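Local coordinates for uncharacterized protein (Corynebacterium glutamicum, PDB 2NSF), which probably catalyses the mycothiol-dependent isomerization of maleylpyruvate, as a zinc-binding enzyme that joins a helical N-terminal domain to a smaller mixed alpha/beta C-terminal domain, at residues A202-V207 and P218-Q223; D224-S229 and S249-V254; L208-S213 and G230-I235; W86-E91 and E134-A139. One frame throughout, in Å; residues are numbered along the deposited sequence.

Interaction 1: A202-V207 and P218-Q223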
loop_
_atom_site.group_PDB
_atom_site.type_symbol
_atom_site.label_atom_id
_atom_site.label_comp_id
_atom_site.label_asym_id
_atom_site.label_seq_id
_atom_site.Cartn_x
_atom_site.Cartn_y
_atom_site.Cartn_z
ATOM N N ALA A 202 8.983 -14.948 -9.952
ATOM C CA ALA A 202 10.017 -14.434 -9.060
ATOM C C ALA A 202 10.082 -15.176 -7.730
ATOM O O ALA A 202 9.115 -15.812 -7.308
ATOM C CB ALA A 202 9.792 -12.952 -8.810
ATOM N N GLY A 203 11.237 -15.084 -7.075
ATOM C CA GLY A 203 11.427 -15.726 -5.788
ATOM C C GLY A 203 11.425 -17.240 -5.816
ATOM O O GLY A 203 10.799 -17.870 -4.964
ATOM N N GLU A 204 12.126 -17.831 -6.781
ATOM C CA GLU A 204 12.188 -19.289 -6.880
ATOM C C GLU A 204 12.729 -19.905 -5.592
ATOM O O GLU A 204 13.808 -19.536 -5.119
ATOM C CB GLU A 204 13.072 -19.714 -8.061
ATOM C CG GLU A 204 12.652 -19.138 -9.408
ATOM C CD GLU A 204 13.495 -19.670 -10.561
ATOM O OE1 GLU A 204 14.681 -19.988 -10.339
ATOM O OE2 GLU A 204 12.973 -19.758 -11.694
ATOM N N GLY A 205 11.972 -20.842 -5.030
ATOM C CA GLY A 205 12.382 -21.510 -3.808
ATOM C C GLY A 205 12.213 -20.695 -2.535
ATOM O O GLY A 205 12.352 -21.234 -1.438
ATOM N N LEU A 206 11.910 -19.407 -2.673
ATOM C CA LEU A 206 11.741 -18.535 -1.511
ATOM C C LEU A 206 10.352 -18.674 -0.898
ATOM O O LEU A 206 9.340 -18.530 -1.586
ATOM C CB LEU A 206 11.985 -17.072 -1.900
ATOM C CG LEU A 206 11.838 -16.042 -0.772
ATOM C CD1 LEU A 206 12.886 -16.304 0.308
ATOM C CD2 LEU A 206 11.992 -14.635 -1.334
ATOM N N VAL A 207 10.309 -18.947 0.400
ATOM C CA VAL A 207 9.048 -19.104 1.116
ATOM C C VAL A 207 9.068 -18.288 2.402
ATOM O O VAL A 207 10.012 -18.384 3.183
ATOM C CB VAL A 207 8.796 -20.586 1.495
ATOM C CG1 VAL A 207 7.473 -20.723 2.255
ATOM C CG2 VAL A 207 8.775 -21.450 0.234
ATOM N N PRO A 218 4.492 -19.125 -0.066
ATOM C CA PRO A 218 5.469 -19.452 -1.105
ATOM C C PRO A 218 5.394 -18.542 -2.320
ATOM O O PRO A 218 4.368 -17.922 -2.585
ATOM C CB PRO A 218 5.120 -20.892 -1.458
ATOM C CG PRO A 218 3.620 -20.893 -1.329
ATOM C CD PRO A 218 3.398 -20.117 -0.040
ATOM N N ALA A 219 6.498 -18.477 -3.050
ATOM C CA ALA A 219 6.575 -17.679 -4.266
ATOM C C ALA A 219 6.664 -18.670 -5.422
ATOM O O ALA A 219 5.988 -19.700 -5.417
ATOM C CB ALA A 219 7.810 -16.786 -4.227
ATOM N N ALA A 220 7.495 -18.377 -6.414
ATOM C CA ALA A 220 7.636 -19.287 -7.549
ATOM C C ALA A 220 8.380 -20.542 -7.093
ATOM O O ALA A 220 9.278 -20.465 -6.261
ATOM C CB ALA A 220 8.392 -18.599 -8.677
ATOM N N PRO A 221 8.017 -21.718 -7.633
ATOM C CA PRO A 221 8.700 -22.950 -7.224
ATOM C C PRO A 221 10.168 -22.995 -7.641
ATOM O O PRO A 221 10.545 -22.464 -8.683
ATOM C CB PRO A 221 7.860 -24.046 -7.886
ATOM C CG PRO A 221 7.365 -23.388 -9.133
ATOM C CD PRO A 221 6.986 -21.993 -8.654
ATOM N N GLY A 222 10.989 -23.626 -6.810
ATOM C CA GLY A 222 12.406 -23.733 -7.096
ATOM C C GLY A 222 12.959 -25.010 -6.493
ATOM O O GLY A 222 12.266 -25.679 -5.730
ATOM N N GLN A 223 14.201 -25.346 -6.816
ATOM C CA GLN A 223 14.803 -26.568 -6.294
ATOM C C GLN A 223 15.421 -26.388 -4.925
ATOM O O GLN A 223 15.508 -27.329 -4.139
ATOM C CB GLN A 223 15.872 -27.086 -7.248
ATOM C CG GLN A 223 16.876 -26.042 -7.689
ATOM C CD GLN A 223 16.809 -25.815 -9.180
ATOM O OE1 GLN A 223 16.129 -26.554 -9.893
ATOM N NE2 GLN A 223 17.517 -24.803 -9.667
HETATM O O HOH W 1 8.960 -20.215 -3.589
#
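The backbones of A202-V207 and P218-Q223 meet where an antiparallel strand pair at the sheet edge frays into loops. V207 and P218 form its last, non-hydrogen-bonded pair, with CA atoms 4.2 Å apart, and a type II turn from G203 to L206 leads into the strand.

Three backbone hydrogen bonds cross the contact. A219 N gives to L206 O at 3.2 Å, A220 N to A202 O at 3.2 Å, and G205 N to A220 O at 3.0 Å. A220 is therefore held through its N by A202 O, just before the turn, and through its O by G205 N, within it. The same carbonyl takes a CA-H...O contact from E204, with CA to O at 3.2 Å and 151° at the hydrogen.

Apolar contact is slight: V207 CG2, anti to its own carbonyl carbon, crosses P218 CB at 4.1 Å. Beyond the segments, A202, L206 and A219 rest on W197 of helix 183-199.

G222 packs its CA against the E204-G205 peptide, where neither glycine has a side chain to intervene. One water in the frayed gap accepts from A219 N and lies near two competing acceptors, L206 O (2.6 Å) and A220 O (2.7 Å).

Interaction 2: D224-S229 and S249-V254; sequences DEVVVS and SSTGEV
V226 lays its two methyls over the S249-T251 bend: CG1 sits 3.6 Å from S249 OG, and CG2 meets T251 CG2 at 4.1 Å. The V226 and T251 side chains cross at about a right angle, so they touch through methyl ends and not along their lengths. T251 presents CG2 because its OG1 lies between backbone N and carbonyl carbon (chi1 61°), turned back to S249 OG; these two hydroxyls share a hydrogen bond of 2.9 Å in which either could donate.

S250 supplies the polar grip. Its OG accepts from V227 N at 3.0 Å in a nearly straight bond, 168° at the hydrogen, while its own N gives to V227 O at 2.9 Å along a more bent path of 142°. V227 is thus bound through both backbone groups by one serine, with a side-chain oxygen standing where a strand partner would offer a carbonyl. Water 2 continues this line by joining S250 OG to E225 O.

The setting is the end of an antiparallel pair in the mixed sheet of the C-terminal domain. V228 and S249 make a non-hydrogen-bonded pair, and a type I turn from S249 to G252, closed by G252 N to S249 O, then carries the chain away from strand 226-230. Past the turn, V254 comes back beside V228, its CG1 4.4 Å from V228 CG2; Y238 of helix 232-239 touches both valines. E225 directs its carboxylate elsewhere, its OE2 forming a salt bridge with R216.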
loop_
_atom_site.group_PDB
_atom_site.type_symbol
_atom_site.label_atom_id
_atom_site.label_comp_id
_atom_site.label_asym_id
_atom_site.label_seq_id
_atom_site.Cartn_x
_atom_site.Cartn_y
_atom_site.Cartn_z
ATOM N N ASP A 224 15.866 -25.175 -4.644
ATOM C CA ASP A 224 16.481 -24.912 -3.366
ATOM C C ASP A 224 15.583 -24.021 -2.539
ATOM O O ASP A 224 15.440 -22.833 -2.811
ATOM C CB ASP A 224 17.851 -24.288 -3.575
ATOM C CG ASP A 224 18.765 -25.187 -4.381
ATOM O OD1 ASP A 224 18.727 -26.413 -4.144
ATOM O OD2 ASP A 224 19.509 -24.680 -5.243
ATOM N N GLU A 225 14.964 -24.624 -1.534
ATOM C CA GLU A 225 14.067 -23.890 -0.668
ATOM C C GLU A 225 14.823 -23.046 0.345
ATOM O O GLU A 225 15.791 -23.498 0.958
ATOM C CB GLU A 225 13.142 -24.850 0.078
ATOM C CG GLU A 225 12.150 -24.140 0.977
ATOM C CD GLU A 225 11.442 -25.075 1.931
ATOM O OE1 GLU A 225 12.108 -25.664 2.808
ATOM O OE2 GLU A 225 10.213 -25.221 1.801
ATOM N N VAL A 226 14.384 -21.803 0.494
ATOM C CA VAL A 226 14.959 -20.885 1.460
ATOM C C VAL A 226 13.757 -20.325 2.210
ATOM O O VAL A 226 12.905 -19.661 1.622
ATOM C CB VAL A 226 15.727 -19.736 0.788
ATOM C CG1 VAL A 226 16.241 -18.761 1.848
ATOM C CG2 VAL A 226 16.888 -20.297 -0.012
ATOM N N VAL A 227 13.680 -20.621 3.503
ATOM C CA VAL A 227 12.571 -20.154 4.320
ATOM C C VAL A 227 12.967 -18.947 5.152
ATOM O O VAL A 227 13.894 -19.017 5.963
ATOM C CB VAL A 227 12.077 -21.266 5.271
ATOM C CG1 VAL A 227 10.852 -20.792 6.039
ATOM C CG2 VAL A 227 11.751 -22.518 4.477
ATOM N N VAL A 228 12.273 -17.834 4.930
ATOM C CA VAL A 228 12.517 -16.606 5.678
ATOM C C VAL A 228 11.352 -16.525 6.649
ATOM O O VAL A 228 10.203 -16.376 6.236
ATOM C CB VAL A 228 12.522 -15.376 4.751
ATOM C CG1 VAL A 228 12.605 -14.096 5.575
ATOM C CG2 VAL A 228 13.702 -15.465 3.795
ATOM N N SER A 229 11.647 -16.624 7.942
ATOM C CA SER A 229 10.586 -16.624 8.939
ATOM C C SER A 229 10.662 -15.542 10.010
ATOM O O SER A 229 11.718 -14.959 10.270
ATOM C CB SER A 229 10.536 -17.992 9.620
ATOM O OG SER A 229 11.770 -18.258 10.263
ATOM N N SER A 249 16.807 -16.583 8.236
ATOM C CA SER A 249 16.785 -17.528 7.124
ATOM C C SER A 249 17.162 -18.948 7.526
ATOM O O SER A 249 18.010 -19.160 8.390
ATOM C CB SER A 249 17.734 -17.056 6.017
ATOM O OG SER A 249 17.850 -18.027 4.992
ATOM N N SER A 250 16.526 -19.918 6.882
ATOM C CA SER A 250 16.785 -21.326 7.150
ATOM C C SER A 250 18.189 -21.717 6.691
ATOM O O SER A 250 18.703 -22.768 7.075
ATOM C CB SER A 250 15.748 -22.189 6.428
ATOM O OG SER A 250 15.811 -21.973 5.031
ATOM N N THR A 251 18.799 -20.870 5.866
ATOM C CA THR A 251 20.147 -21.126 5.362
ATOM C C THR A 251 21.174 -20.268 6.089
ATOM O O THR A 251 22.357 -20.274 5.742
ATOM C CB THR A 251 20.258 -20.817 3.863
ATOM O OG1 THR A 251 19.977 -19.428 3.643
ATOM C CG2 THR A 251 19.278 -21.665 3.070
ATOM N N GLY A 252 20.713 -19.523 7.089
ATOM C CA GLY A 252 21.608 -18.672 7.851
ATOM C C GLY A 252 21.802 -17.287 7.266
ATOM O O GLY A 252 22.364 -16.409 7.920
ATOM N N GLU A 253 21.340 -17.077 6.039
ATOM C CA GLU A 253 21.491 -15.772 5.405
ATOM C C GLU A 253 20.240 -15.377 4.622
ATOM O O GLU A 253 19.810 -16.087 3.717
ATOM C CB GLU A 253 22.706 -15.784 4.479
ATOM C CG GLU A 253 23.019 -14.450 3.817
ATOM C CD GLU A 253 24.222 -13.758 4.431
ATOM O OE1 GLU A 253 25.111 -14.467 4.952
ATOM O OE2 GLU A 253 24.291 -12.510 4.380
ATOM N N VAL A 254 19.672 -14.230 4.983
ATOM C CA VAL A 254 18.467 -13.712 4.344
ATOM C C VAL A 254 18.779 -13.059 3.002
ATOM O O VAL A 254 19.537 -12.093 2.930
ATOM C CB VAL A 254 17.766 -12.670 5.250
ATOM C CG1 VAL A 254 16.482 -12.186 4.599
ATOM C CG2 VAL A 254 17.475 -13.278 6.615
HETATM O O HOH W 2 16.347 -24.105 3.480
#

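Interaction 3: L208-S213 and G230-I235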
loop_
_atom_site.group_PDB
_atom_site.type_symbol
_atom_site.label_atom_id
_atom_site.label_comp_id
_atom_site.label_asym_id
_atom_site.label_seq_id
_atom_site.Cartn_x
_atom_site.Cartn_y
_atom_site.Cartn_z
ATOM N N LEU A 208 8.032 -17.484 2.619
ATOM C CA LEU A 208 7.941 -16.688 3.836
ATOM C C LEU A 208 7.161 -17.511 4.848
ATOM O O LEU A 208 6.172 -18.156 4.498
ATOM C CB LEU A 208 7.197 -15.382 3.581
ATOM C CG LEU A 208 7.674 -14.490 2.437
ATOM C CD1 LEU A 208 6.864 -13.204 2.473
ATOM C CD2 LEU A 208 9.172 -14.204 2.557
ATOM N N LEU A 209 7.596 -17.485 6.101
ATOM C CA LEU A 209 6.904 -18.243 7.129
ATOM C C LEU A 209 6.480 -17.371 8.291
ATOM O O LEU A 209 7.313 -16.725 8.922
ATOM C CB LEU A 209 7.802 -19.368 7.663
ATOM C CG LEU A 209 7.280 -20.129 8.889
ATOM C CD1 LEU A 209 6.013 -20.895 8.528
ATOM C CD2 LEU A 209 8.354 -21.086 9.397
ATOM N N ASP A 210 5.174 -17.332 8.537
ATOM C CA ASP A 210 4.627 -16.613 9.681
ATOM C C ASP A 210 4.797 -17.725 10.707
ATOM O O ASP A 210 3.963 -18.627 10.797
ATOM C CB ASP A 210 3.140 -16.322 9.473
ATOM C CG ASP A 210 2.476 -15.754 10.720
ATOM O OD1 ASP A 210 3.072 -15.841 11.816
ATOM O OD2 ASP A 210 1.348 -15.238 10.606
ATOM N N GLU A 211 5.883 -17.675 11.467
ATOM C CA GLU A 211 6.156 -18.742 12.418
ATOM C C GLU A 211 5.107 -18.934 13.510
ATOM O O GLU A 211 4.674 -20.058 13.762
ATOM C CB GLU A 211 7.549 -18.561 13.024
ATOM C CG GLU A 211 7.971 -19.726 13.907
ATOM C CD GLU A 211 9.475 -19.868 14.013
ATOM O OE1 GLU A 211 10.159 -18.849 14.237
ATOM O OE2 GLU A 211 9.970 -21.006 13.878
ATOM N N PRO A 212 4.674 -17.848 14.166
ATOM C CA PRO A 212 3.666 -18.021 15.216
ATOM C C PRO A 212 2.407 -18.750 14.747
ATOM O O PRO A 212 1.851 -19.566 15.480
ATOM C CB PRO A 212 3.378 -16.584 15.650
ATOM C CG PRO A 212 4.698 -15.915 15.464
ATOM C CD PRO A 212 5.117 -16.444 14.098
ATOM N N SER A 213 1.954 -18.466 13.528
ATOM C CA SER A 213 0.743 -19.109 13.024
ATOM C C SER A 213 1.011 -20.282 12.085
ATOM O O SER A 213 0.079 -20.888 11.559
ATOM C CB SER A 213 -0.136 -18.088 12.302
ATOM O OG SER A 213 0.388 -17.795 11.018
ATOM N N GLY A 230 9.514 -15.300 10.634
ATOM C CA GLY A 230 9.413 -14.310 11.691
ATOM C C GLY A 230 7.947 -14.116 12.006
ATOM O O GLY A 230 7.122 -14.956 11.648
ATOM N N SER A 231 7.607 -13.028 12.690
ATOM C CA SER A 231 6.208 -12.759 12.986
ATOM C C SER A 231 5.626 -12.229 11.679
ATOM O O SER A 231 6.369 -11.932 10.744
ATOM C CB SER A 231 6.076 -11.690 14.072
ATOM O OG SER A 231 6.597 -10.447 13.619
ATOM N N LEU A 232 4.308 -12.095 11.617
ATOM C CA LEU A 232 3.671 -11.601 10.401
ATOM C C LEU A 232 4.181 -10.206 10.037
ATOM O O LEU A 232 4.480 -9.928 8.875
ATOM C CB LEU A 232 2.152 -11.586 10.576
ATOM C CG LEU A 232 1.293 -11.235 9.362
ATOM C CD1 LEU A 232 1.504 -12.258 8.246
ATOM C CD2 LEU A 232 -0.168 -11.193 9.783
ATOM N N ALA A 233 4.294 -9.323 11.028
ATOM C CA ALA A 233 4.781 -7.975 10.753
ATOM C C ALA A 233 6.201 -8.055 10.194
ATOM O O ALA A 233 6.572 -7.306 9.292
ATOM C CB ALA A 233 4.764 -7.139 12.023
ATOM N N GLY A 234 6.987 -8.982 10.733
ATOM C CA GLY A 234 8.355 -9.146 10.276
ATOM C C GLY A 234 8.482 -9.602 8.831
ATOM O O GLY A 234 9.293 -9.055 8.077
ATOM N N ILE A 235 7.695 -10.594 8.422
ATOM C CA ILE A 235 7.813 -11.062 7.048
ATOM C C ILE A 235 7.209 -10.085 6.059
ATOM O O ILE A 235 7.660 -10.011 4.925
ATOM C CB ILE A 235 7.204 -12.481 6.834
ATOM C CG1 ILE A 235 5.704 -12.493 7.122
ATOM C CG2 ILE A 235 7.941 -13.485 7.718
ATOM C CD1 ILE A 235 5.021 -13.794 6.711
HETATM O O HOH W 3 2.694 -13.747 13.553
#
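G230 exchanges two backbone hydrogen bonds with the strand end beside it: its N gives to L209 O at 3.1 Å, nearly in line with the carbonyl, and its O accepts from E211 N at 3.0 Å. This is parallel pairing, with D210 and G230 as the bridge, just before the chain of G230 turns into helix 232-239.

The D210 carboxylate is occupied on both oxygens. OD2 accepts from S213 OG at 2.8 Å, met from above the carboxylate plane, and OD1 takes a weak bond from S213 N. A water donates to OD1 at 2.7 Å and accepts from L232 N at 3.0 Å, tying the strand-end acid to the first turn of the helix. At the N-cap, S231 OG accepts from G234 N.

I235 CG2 sits against the L209 carbonyl O at 3.5 Å; the apolar contact is its CD1 with L208 CB at 4.1 Å. CG1, set between the backbone N and carbonyl carbon (chi1 62°), directs that branch to the strand.

Of the first helix N-H groups, L232 N is thus met by the acid-held water and G234 N by the serine oxygen. A carboxylate near the helix N-terminus would probably interact favourably with its dipole.

Interaction 4: W86-E91 and E134-A139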
loop_
_atom_site.group_PDB
_atom_site.type_symbol
_atom_site.label_atom_id
_atom_site.label_comp_id
_atom_site.label_asym_id
_atom_site.label_seq_id
_atom_site.Cartn_x
_atom_site.Cartn_y
_atom_site.Cartn_z
ATOM N N TRP A 86 -15.490 6.429 -12.366
ATOM C CA TRP A 86 -15.672 5.480 -13.457
ATOM C C TRP A 86 -16.759 4.493 -13.028
ATOM O O TRP A 86 -17.683 4.187 -13.786
ATOM C CB TRP A 86 -14.340 4.755 -13.692
ATOM C CG TRP A 86 -14.323 3.649 -14.722
ATOM C CD1 TRP A 86 -15.393 3.090 -15.371
ATOM C CD2 TRP A 86 -13.165 2.944 -15.182
ATOM N NE1 TRP A 86 -14.966 2.081 -16.204
ATOM C CE2 TRP A 86 -13.603 1.971 -16.106
ATOM C CE3 TRP A 86 -11.793 3.041 -14.901
ATOM C CZ2 TRP A 86 -12.719 1.099 -16.752
ATOM C CZ3 TRP A 86 -10.916 2.178 -15.542
ATOM C CH2 TRP A 86 -11.385 1.218 -16.457
ATOM N N ALA A 87 -16.651 4.016 -11.793
ATOM C CA ALA A 87 -17.603 3.057 -11.252
ATOM C C ALA A 87 -19.027 3.598 -11.147
ATOM O O ALA A 87 -19.982 2.915 -11.518
ATOM C CB ALA A 87 -17.134 2.584 -9.882
ATOM N N ASN A 88 -19.169 4.820 -10.643
ATOM C CA ASN A 88 -20.485 5.421 -10.474
ATOM C C ASN A 88 -21.131 5.974 -11.742
ATOM O O ASN A 88 -22.356 6.078 -11.814
ATOM C CB ASN A 88 -20.432 6.529 -9.416
ATOM C CG ASN A 88 -20.220 5.991 -8.014
ATOM O OD1 ASN A 88 -19.105 5.994 -7.493
ATOM N ND2 ASN A 88 -21.294 5.518 -7.397
ATOM N N THR A 89 -20.325 6.324 -12.738
ATOM C CA THR A 89 -20.869 6.877 -13.977
ATOM C C THR A 89 -20.821 5.883 -15.129
ATOM O O THR A 89 -21.528 6.041 -16.128
ATOM C CB THR A 89 -20.098 8.142 -14.415
ATOM O OG1 THR A 89 -18.795 7.769 -14.880
ATOM C CG2 THR A 89 -19.960 9.113 -13.253
ATOM N N GLY A 90 -19.985 4.860 -14.985
ATOM C CA GLY A 90 -19.846 3.864 -16.031
ATOM C C GLY A 90 -18.920 4.357 -17.127
ATOM O O GLY A 90 -18.700 3.673 -18.124
ATOM N N GLU A 91 -18.367 5.551 -16.939
ATOM C CA GLU A 91 -17.471 6.138 -17.927
ATOM C C GLU A 91 -16.010 5.958 -17.535
ATOM O O GLU A 91 -15.558 6.493 -16.520
ATOM C CB GLU A 91 -17.797 7.617 -18.097
ATOM C CG GLU A 91 -19.288 7.870 -18.235
ATOM C CD GLU A 91 -19.603 9.231 -18.806
ATOM O OE1 GLU A 91 -19.151 10.244 -18.232
ATOM O OE2 GLU A 91 -20.310 9.282 -19.838
ATOM N N GLU A 134 -20.724 8.328 -1.282
ATOM C CA GLU A 134 -21.792 8.518 -2.258
ATOM C C GLU A 134 -21.872 7.438 -3.331
ATOM O O GLU A 134 -22.667 7.547 -4.268
ATOM C CB GLU A 134 -21.656 9.896 -2.912
ATOM C CG GLU A 134 -21.526 11.030 -1.901
ATOM C CD GLU A 134 -21.607 12.404 -2.539
ATOM O OE1 GLU A 134 -21.144 12.562 -3.684
ATOM O OE2 GLU A 134 -22.123 13.335 -1.883
ATOM N N THR A 135 -21.061 6.395 -3.194
ATOM C CA THR A 135 -21.050 5.301 -4.161
ATOM C C THR A 135 -22.271 4.402 -3.984
ATOM O O THR A 135 -22.597 3.992 -2.869
ATOM C CB THR A 135 -19.763 4.455 -4.019
ATOM O OG1 THR A 135 -18.634 5.250 -4.393
ATOM C CG2 THR A 135 -19.822 3.216 -4.909
ATOM N N SER A 136 -22.942 4.098 -5.092
ATOM C CA SER A 136 -24.130 3.254 -5.055
ATOM C C SER A 136 -23.763 1.788 -4.869
ATOM O O SER A 136 -22.635 1.379 -5.142
ATOM C CB SER A 136 -24.941 3.412 -6.345
ATOM O OG SER A 136 -24.209 2.959 -7.469
ATOM N N GLU A 137 -24.730 1.006 -4.403
ATOM C CA GLU A 137 -24.529 -0.418 -4.173
ATOM C C GLU A 137 -23.984 -1.129 -5.411
ATOM O O GLU A 137 -22.996 -1.859 -5.327
ATOM C CB GLU A 137 -25.851 -1.062 -3.738
ATOM C CG GLU A 137 -25.793 -2.576 -3.619
ATOM C CD GLU A 137 -26.233 -3.074 -2.257
ATOM O OE1 GLU A 137 -25.667 -2.607 -1.245
ATOM O OE2 GLU A 137 -27.139 -3.933 -2.197
ATOM N N ASP A 138 -24.620 -0.913 -6.557
ATOM C CA ASP A 138 -24.176 -1.554 -7.792
ATOM C C ASP A 138 -22.782 -1.105 -8.216
ATOM O O ASP A 138 -21.987 -1.909 -8.700
ATOM C CB ASP A 138 -25.156 -1.273 -8.937
ATOM C CG ASP A 138 -26.558 -1.780 -8.650
ATOM O OD1 ASP A 138 -26.710 -2.685 -7.801
ATOM O OD2 ASP A 138 -27.509 -1.279 -9.291
ATOM N N ALA A 139 -22.487 0.178 -8.034
ATOM C CA ALA A 139 -21.192 0.727 -8.423
ATOM C C ALA A 139 -20.016 0.054 -7.721
ATOM O O ALA A 139 -18.925 -0.050 -8.290
ATOM C CB ALA A 139 -21.165 2.233 -8.163
#
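A139 packs against the last turn of helix 66-89, its CB lying 4.4 Å from A87 CB and its carbonyl O 3.6 Å from that same A87 methyl. The nearest CA atoms of the two segments also belong to this pair, at 5.1 Å. Two small side chains facing each other let the loop after helix 114-133 come close to the helix end.

N88 flanks the alanines and gives up more surface to the contact than any other residue here. Its CG is anti to the carbonyl carbon (chi1 -70°), which carries the terminal amide across to T135, and the two side chains cross at about a right angle. Amide carbon CG lies 3.9 Å from A139 CB and 4.0 Å from T135 CA, so the group rests between the loop backbone and the alanine methyl.

The next shell shapes the loop. T135 OG1 is hydrogen-bonded to A131 O, back in helix 114-133, and S136 OG accepts from A139 N at 3.3 Å, a weak bond that links the two ends of the S136-A139 bend. On the helix side, the regular turns end just after N88, and H142 and A154 also touch A87.

Chemically, the join between these two parts of the N-terminal domain depends on small groups: the alanine methyls allow the close approach, while the N88 amide, laid across T135, rests on the T135 and A139 surface at the margin of the contact.

Interactions 1, 2 and 3 lie within the C-terminal domain and share one mixed four-stranded sheet. Interactions 1 and 3 both use strand 206-210, their centres about 17 Å apart, and their segments alternate along the chain. Interaction 2 involves the neighbouring strand 226-230, with its centre about 11 Å from that of interaction 1 and 13 Å from that of interaction 3. Probable backbone hydrogen bonds join it to both: V226 N to G205 O and L209 N to V228 O. Interaction 4 comes earlier in the chain, its centre 38 to 46 Å from the others. Interactions 1 to 3 thus form one connected group in the C-terminal sheet, and interaction 4 is a distant join within the helical domain; all lie away from the zinc site.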